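Local structure of nucleotide-binding protein, universal stress protein UspA family (Lactobacillus plantarum, 3S3T) at residues 24-29 and 76-81. The protein binds ATP and belongs to the universal stress protein family, though its precise role is not established. Sequence-based numbering, arbitrary orientation. Where two conformers were deposited one is given.
Sequences EAVNIA and QFVATT
With CG1 of V26 anti to the backbone N (chi1 178°) and the ring of F77 likewise anti to its own N (chi1 167°), a methyl and ring atom CE1 are brought together from two helices: V26 CG1 lies 4.0 Å from F77 CE1, approaching the ring obliquely. The contact is a worked example of one branched side chain in mid-helix serving several neighbours where another helix gives way to a turn. V26 divides its two methyls among three partners. CG2 meets CG2 of V78 at 3.7 Å, while CG1 also reaches T81, passing 3.7 Å from its OG1 in van der Waals contact.

T81 itself is held by the type I turn from V78 to T81. Its OG1 bonds to V78 O at 2.8 Å, slightly tilted from the carbonyl plane, and V78 O also accepts from T81 N. The same hydroxyl accepts from A83 N, and the two bonds would hold its rotation; the T81 CG2 methyl sits over one face of the F77 ring, offset toward its rim. One residue earlier, the same pattern recurs, T80 OG1 bonding to F77 O at 2.7 Å in the carbonyl plane.

F22 of helix 16-32 packs on F77 and V78, and L36 of strand 35-43 on V26. The contact joins helix 16-32 to the end of helix 53-78 in the parallel alpha/beta fold of the universal stress protein family.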
loop_
_atom_site.group_PDB
_atom_site.type_symbol
_atom_site.label_atom_id
_atom_site.label_comp_id
_atom_site.label_asym_id
_atom_site.label_seq_id
_atom_site.Cartn_x
_atom_site.Cartn_y
_atom_site.Cartn_z
ATOM N N GLU A 24 -0.789 18.034 -17.984
ATOM C CA GLU A 24 -0.071 16.971 -18.697
ATOM C C GLU A 24 -0.995 16.088 -19.504
ATOM O O GLU A 24 -0.617 15.656 -20.611
ATOM C CB GLU A 24 0.778 16.141 -17.753
ATOM C CG GLU A 24 1.630 15.074 -18.423
ATOM C CD GLU A 24 2.538 15.616 -19.502
ATOM O OE1 GLU A 24 2.906 14.827 -20.385
ATOM O OE2 GLU A 24 2.852 16.832 -19.479
ATOM N N ALA A 25 -2.209 15.837 -19.002
ATOM C CA ALA A 25 -3.200 15.064 -19.760
ATOM C C ALA A 25 -3.522 15.753 -21.084
ATOM O O ALA A 25 -3.639 15.094 -22.116
ATOM C CB ALA A 25 -4.500 14.819 -18.927
ATOM N N VAL A 26 -3.616 17.070 -21.086
ATOM C CA VAL A 26 -3.898 17.768 -22.350
ATOM C C VAL A 26 -2.737 17.635 -23.333
ATOM O O VAL A 26 -2.932 17.539 -24.532
ATOM C CB VAL A 26 -4.183 19.252 -22.128
ATOM C CG1 VAL A 26 -4.415 19.961 -23.494
ATOM C CG2 VAL A 26 -5.392 19.406 -21.231
ATOM N N ASN A 27 -1.527 17.663 -22.802
ATOM C CA ASN A 27 -0.314 17.433 -23.571
ATOM C C ASN A 27 -0.298 16.018 -24.219
ATOM O O ASN A 27 0.016 15.841 -25.401
ATOM C CB ASN A 27 0.831 17.610 -22.590
ATOM C CG ASN A 27 2.163 17.730 -23.246
ATOM O OD1 ASN A 27 2.320 17.527 -24.462
ATOM N ND2 ASN A 27 3.166 18.093 -22.440
ATOM N N ILE A 28 -0.657 15.014 -23.440
ATOM C CA ILE A 28 -0.704 13.643 -23.933
ATOM C C ILE A 28 -1.814 13.531 -24.976
ATOM O O ILE A 28 -1.615 12.924 -26.031
ATOM C CB ILE A 28 -0.976 12.645 -22.778
ATOM C CG1 ILE A 28 0.158 12.677 -21.743
ATOM C CG2 ILE A 28 -1.083 11.200 -23.306
ATOM C CD1 ILE A 28 -0.155 11.894 -20.449
ATOM N N ALA A 29 -2.958 14.142 -24.668
ATOM C CA ALA A 29 -4.115 14.131 -25.537
ATOM C C ALA A 29 -3.764 14.722 -26.924
ATOM O O ALA A 29 -4.035 14.100 -27.956
ATOM C CB ALA A 29 -5.268 14.881 -24.883
ATOM N N GLN A 76 -11.728 26.195 -21.826
ATOM C CA GLN A 76 -11.137 27.364 -22.477
ATOM C C GLN A 76 -9.660 27.100 -22.799
ATOM O O GLN A 76 -9.207 27.409 -23.905
ATOM C CB GLN A 76 -11.345 28.644 -21.635
ATOM C CG GLN A 76 -12.824 29.019 -21.525
ATOM C CD GLN A 76 -13.106 30.267 -20.696
ATOM O OE1 GLN A 76 -12.199 30.890 -20.139
ATOM N NE2 GLN A 76 -14.384 30.631 -20.611
ATOM N N PHE A 77 -8.930 26.497 -21.865
ATOM C CA PHE A 77 -7.503 26.233 -22.067
ATOM C C PHE A 77 -7.265 25.222 -23.184
ATOM O O PHE A 77 -6.403 25.432 -24.042
ATOM C CB PHE A 77 -6.847 25.752 -20.765
ATOM C CG PHE A 77 -5.471 25.171 -20.963
ATOM C CD1 PHE A 77 -5.290 23.810 -21.045
ATOM C CD2 PHE A 77 -4.362 26.005 -21.096
ATOM C CE1 PHE A 77 -4.017 23.273 -21.235
ATOM C CE2 PHE A 77 -3.085 25.490 -21.311
ATOM C CZ PHE A 77 -2.904 24.127 -21.383
ATOM N N VAL A 78 -8.023 24.121 -23.174
ATOM C CA VAL A 78 -7.898 23.102 -24.241
ATOM C C VAL A 78 -8.165 23.690 -25.644
ATOM O O VAL A 78 -7.552 23.246 -26.612
ATOM C CB VAL A 78 -8.773 21.863 -23.965
ATOM C CG1 VAL A 78 -8.788 20.906 -25.166
ATOM C CG2 VAL A 78 -8.240 21.158 -22.705
ATOM N N ALA A 79 -9.038 24.696 -25.764
ATOM C CA ALA A 79 -9.303 25.273 -27.104
ATOM C C ALA A 79 -8.134 26.088 -27.645
ATOM O O ALA A 79 -8.102 26.404 -28.847
ATOM C CB ALA A 79 -10.571 26.072 -27.114
ATOM N N THR A 80 -7.175 26.431 -26.783
ATOM C CA THR A 80 -5.923 27.067 -27.230
ATOM C C THR A 80 -4.863 26.056 -27.697
ATOM O O THR A 80 -3.778 26.464 -28.120
ATOM C CB THR A 80 -5.259 27.967 -26.138
ATOM O OG1 THR A 80 -4.621 27.148 -25.155
ATOM C CG2 THR A 80 -6.271 28.918 -25.476
ATOM N N THR A 81 -5.169 24.754 -27.607
ATOM C CA THR A 81 -4.238 23.684 -27.975
ATOM C C THR A 81 -4.793 22.870 -29.148
ATOM O O THR A 81 -5.935 23.067 -29.579
ATOM C CB THR A 81 -4.012 22.682 -26.780
ATOM O OG1 THR A 81 -5.139 21.789 -26.671
ATOM C CG2 THR A 81 -3.784 23.439 -25.449
#